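Local coordinates for putative type VI secretion protein (Escherichia coli, PDB 6SK0) that probably forms the trimeric puncturing spike at the tip of the type VI secretion system and carries a phospholipase effector, at residues G491-P499 / R505-H514. Residues are numbered along the deposited sequence; the frame is centred on the assembly and turned at random.
Sequences GTRNVIRTP and RMEDKRGEEH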
loop_
_atom_site.group_PDB
_atom_site.type_symbol
_atom_site.label_atom_id
_atom_site.label_comp_id
_atom_site.label_asym_id
_atom_site.label_seq_id
_atom_site.Cartn_x
_atom_site.Cartn_y
_atom_site.Cartn_z
ATOM N N GLY A 491 -30.107 11.022 -41.059
ATOM C CA GLY A 491 -28.897 11.731 -41.427
ATOM C C GLY A 491 -27.720 11.400 -40.534
ATOM O O GLY A 491 -27.720 11.725 -39.348
ATOM N N THR A 492 -26.721 10.735 -41.110
ATOM C CA THR A 492 -25.470 10.351 -40.458
ATOM C C THR A 492 -25.666 9.451 -39.244
ATOM O O THR A 492 -24.735 9.280 -38.455
ATOM C CB THR A 492 -24.638 11.579 -40.053
ATOM O OG1 THR A 492 -25.282 12.269 -38.976
ATOM C CG2 THR A 492 -24.463 12.522 -41.232
ATOM N N ARG A 493 -26.838 8.847 -39.077
ATOM C CA ARG A 493 -27.086 7.917 -37.984
ATOM C C ARG A 493 -27.609 6.610 -38.557
ATOM O O ARG A 493 -28.734 6.555 -39.065
ATOM C CB ARG A 493 -28.073 8.495 -36.972
ATOM C CG ARG A 493 -27.427 9.403 -35.954
ATOM C CD ARG A 493 -28.140 9.370 -34.620
ATOM N NE ARG A 493 -27.405 10.132 -33.617
ATOM C CZ ARG A 493 -27.758 10.231 -32.342
ATOM N NH1 ARG A 493 -28.845 9.615 -31.904
ATOM N NH2 ARG A 493 -27.025 10.949 -31.505
ATOM N N ASN A 494 -26.787 5.571 -38.492
ATOM C CA ASN A 494 -27.182 4.219 -38.855
ATOM C C ASN A 494 -27.516 3.472 -37.574
ATOM O O ASN A 494 -26.668 3.354 -36.684
ATOM C CB ASN A 494 -26.070 3.512 -39.626
ATOM C CG ASN A 494 -25.722 4.216 -40.911
ATOM O OD1 ASN A 494 -24.651 4.809 -41.036
ATOM N ND2 ASN A 494 -26.625 4.161 -41.879
ATOM N N VAL A 495 -28.748 2.987 -37.476
ATOM C CA VAL A 495 -29.256 2.389 -36.251
ATOM C C VAL A 495 -29.784 0.999 -36.559
ATOM O O VAL A 495 -30.662 0.839 -37.415
ATOM C CB VAL A 495 -30.355 3.246 -35.607
ATOM C CG1 VAL A 495 -30.664 2.734 -34.219
ATOM C CG2 VAL A 495 -29.928 4.699 -35.551
ATOM N N ILE A 496 -29.254 0.002 -35.862
ATOM C CA ILE A 496 -29.845 -1.325 -35.786
ATOM C C ILE A 496 -30.580 -1.388 -34.455
ATOM O O ILE A 496 -29.989 -1.705 -33.422
ATOM C CB ILE A 496 -28.789 -2.424 -35.900
ATOM C CG1 ILE A 496 -28.052 -2.313 -37.230
ATOM C CG2 ILE A 496 -29.422 -3.792 -35.734
ATOM C CD1 ILE A 496 -27.055 -3.414 -37.454
ATOM N N ARG A 497 -31.868 -1.070 -34.467
ATOM C CA ARG A 497 -32.668 -0.997 -33.256
ATOM C C ARG A 497 -33.701 -2.111 -33.257
ATOM O O ARG A 497 -34.411 -2.305 -34.248
ATOM C CB ARG A 497 -33.355 0.363 -33.131
ATOM C CG ARG A 497 -33.762 0.714 -31.719
ATOM C CD ARG A 497 -34.846 1.767 -31.698
ATOM N NE ARG A 497 -36.170 1.193 -31.918
ATOM C CZ ARG A 497 -36.973 0.764 -30.949
ATOM N NH1 ARG A 497 -36.590 0.841 -29.683
ATOM N NH2 ARG A 497 -38.159 0.257 -31.247
ATOM N N THR A 498 -33.774 -2.832 -32.167
ATOM C CA THR A 498 -34.793 -3.847 -31.981
ATOM C C THR A 498 -35.989 -3.249 -31.257
ATOM O O THR A 498 -35.896 -2.165 -30.679
ATOM C CB THR A 498 -34.226 -5.021 -31.189
ATOM O OG1 THR A 498 -34.142 -4.673 -29.800
ATOM C CG2 THR A 498 -32.863 -5.412 -31.703
ATOM N N PRO A 499 -37.145 -3.916 -31.295
ATOM C CA PRO A 499 -38.307 -3.388 -30.561
ATOM C C PRO A 499 -38.072 -3.240 -29.069
ATOM O O PRO A 499 -38.689 -2.373 -28.440
ATOM C CB PRO A 499 -39.399 -4.420 -30.862
ATOM C CG PRO A 499 -39.011 -4.989 -32.164
ATOM C CD PRO A 499 -37.519 -5.041 -32.167
ATOM N N ARG A 505 -25.972 1.730 -32.663
ATOM C CA ARG A 505 -26.061 3.008 -33.347
ATOM C C ARG A 505 -24.676 3.446 -33.783
ATOM O O ARG A 505 -23.730 3.410 -32.993
ATOM C CB ARG A 505 -26.696 4.066 -32.445
ATOM C CG ARG A 505 -26.935 5.386 -33.133
ATOM C CD ARG A 505 -27.701 6.339 -32.241
ATOM N NE ARG A 505 -26.836 6.982 -31.261
ATOM C CZ ARG A 505 -27.218 7.311 -30.034
ATOM N NH1 ARG A 505 -26.367 7.897 -29.207
ATOM N NH2 ARG A 505 -28.454 7.055 -29.636
ATOM N N MET A 506 -24.562 3.850 -35.042
ATOM C CA MET A 506 -23.335 4.407 -35.589
ATOM C C MET A 506 -23.625 5.822 -36.055
ATOM O O MET A 506 -24.437 6.027 -36.960
ATOM C CB MET A 506 -22.804 3.548 -36.734
ATOM C CG MET A 506 -22.320 2.190 -36.291
ATOM S SD MET A 506 -21.451 1.282 -37.574
ATOM C CE MET A 506 -20.913 -0.161 -36.669
ATOM N N GLU A 507 -22.982 6.791 -35.424
ATOM C CA GLU A 507 -23.141 8.194 -35.766
ATOM C C GLU A 507 -22.036 8.592 -36.734
ATOM O O GLU A 507 -20.854 8.480 -36.408
ATOM C CB GLU A 507 -23.105 9.060 -34.511
ATOM C CG GLU A 507 -22.952 10.534 -34.778
ATOM C CD GLU A 507 -24.152 11.120 -35.486
ATOM O OE1 GLU A 507 -25.172 11.389 -34.821
ATOM O OE2 GLU A 507 -24.077 11.319 -36.710
ATOM N N ASP A 508 -22.424 9.066 -37.910
ATOM C CA ASP A 508 -21.488 9.365 -38.983
ATOM C C ASP A 508 -21.057 10.817 -39.047
ATOM O O ASP A 508 -20.188 11.143 -39.856
ATOM C CB ASP A 508 -22.092 8.987 -40.329
ATOM C CG ASP A 508 -22.050 7.521 -40.584
ATOM O OD1 ASP A 508 -21.542 7.152 -41.659
ATOM O OD2 ASP A 508 -22.494 6.743 -39.714
ATOM N N LYS A 509 -21.641 11.694 -38.242
ATOM C CA LYS A 509 -21.324 13.110 -38.352
ATOM C C LYS A 509 -19.830 13.321 -38.169
ATOM O O LYS A 509 -19.265 12.962 -37.133
ATOM C CB LYS A 509 -22.116 13.914 -37.329
ATOM C CG LYS A 509 -21.847 15.396 -37.401
ATOM C CD LYS A 509 -22.164 16.081 -36.102
ATOM C CE LYS A 509 -22.802 17.423 -36.359
ATOM N NZ LYS A 509 -23.064 18.136 -35.090
ATOM N N ARG A 510 -19.191 13.871 -39.199
ATOM C CA ARG A 510 -17.739 13.960 -39.233
ATOM C C ARG A 510 -17.217 14.765 -38.056
ATOM O O ARG A 510 -17.775 15.805 -37.698
ATOM C CB ARG A 510 -17.281 14.585 -40.547
ATOM C CG ARG A 510 -17.745 13.837 -41.776
ATOM C CD ARG A 510 -17.504 12.350 -41.645
ATOM N NE ARG A 510 -17.595 11.680 -42.937
ATOM C CZ ARG A 510 -18.722 11.217 -43.468
ATOM N NH1 ARG A 510 -18.692 10.631 -44.653
ATOM N NH2 ARG A 510 -19.870 11.337 -42.819
ATOM N N GLY A 511 -16.147 14.271 -37.448
ATOM C CA GLY A 511 -15.604 14.880 -36.262
ATOM C C GLY A 511 -16.370 14.599 -34.994
ATOM O O GLY A 511 -15.898 14.970 -33.918
ATOM N N GLU A 512 -17.548 13.984 -35.083
ATOM C CA GLU A 512 -18.311 13.588 -33.906
ATOM C C GLU A 512 -18.856 12.178 -34.058
ATOM O O GLU A 512 -19.979 11.894 -33.640
ATOM C CB GLU A 512 -19.454 14.560 -33.627
ATOM C CG GLU A 512 -19.008 15.993 -33.464
ATOM C CD GLU A 512 -20.151 16.927 -33.160
ATOM O OE1 GLU A 512 -19.896 18.134 -32.977
ATOM O OE2 GLU A 512 -21.304 16.459 -33.099
ATOM N N GLU A 513 -18.074 11.290 -34.652
ATOM C CA GLU A 513 -18.518 9.926 -34.869
ATOM C C GLU A 513 -18.606 9.181 -33.549
ATOM O O GLU A 513 -17.817 9.409 -32.631
ATOM C CB GLU A 513 -17.563 9.206 -35.816
ATOM C CG GLU A 513 -17.228 9.981 -37.074
ATOM C CD GLU A 513 -16.065 10.943 -36.890
ATOM O OE1 GLU A 513 -15.686 11.215 -35.734
ATOM O OE2 GLU A 513 -15.533 11.431 -37.899
ATOM N N HIS A 514 -19.584 8.291 -33.446
ATOM C CA HIS A 514 -19.640 7.426 -32.286
ATOM C C HIS A 514 -20.364 6.144 -32.641
ATOM O O HIS A 514 -21.113 6.070 -33.616
ATOM C CB HIS A 514 -20.297 8.111 -31.077
ATOM C CG HIS A 514 -21.762 8.367 -31.225
ATOM N ND1 HIS A 514 -22.695 7.358 -31.303
ATOM C CD2 HIS A 514 -22.458 9.524 -31.266
ATOM C CE1 HIS A 514 -23.900 7.884 -31.411
ATOM N NE2 HIS A 514 -23.785 9.197 -31.385
#
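OE1 of E507 accepts the N-H of R493 NE at 2.8 Å in a nearly straight salt bridge (167° at the hydrogen); OE1 lies in the guanidinium plane, whereas NE sits above the carboxylate plane. OE2 of E507 takes the backbone N-H of K509 on its anti side and lies 2.7 Å from OG1 of T492, whose hydroxyl is also close to O of G491. The E507 chain leaves with CG anti to the backbone N (chi1 167°) and then bends at chi2, which turns the carboxylate back toward T492 and R493. Beyond this salt bridge the guanidinium groups of R493 and R505 stack face to face, tilted by 17° with their centres 3.8 Å apart, and R493 NH1 sits over one face of the R505 group, near its rim. The nearby carboxylate probably eases this pairing of like charges. The R493 NH2 reaches the edge of the H514 ring, while CB of E507 sits over one face of that ring. V495 CG2 packs alongside CG of R505, 3.9 Å away. On the opposite face, CB of N494 and CB of M506 are neighbours, and T498 of the second subunit packs against both residues. N494 and M506 exchange backbone bonds as a hydrogen-bonded pair: strands 493-497 and 503-507 form an antiparallel beta hairpin, with 493-497 an outermost strand, within this chain, of the antiparallel sheet in the VgrG spike.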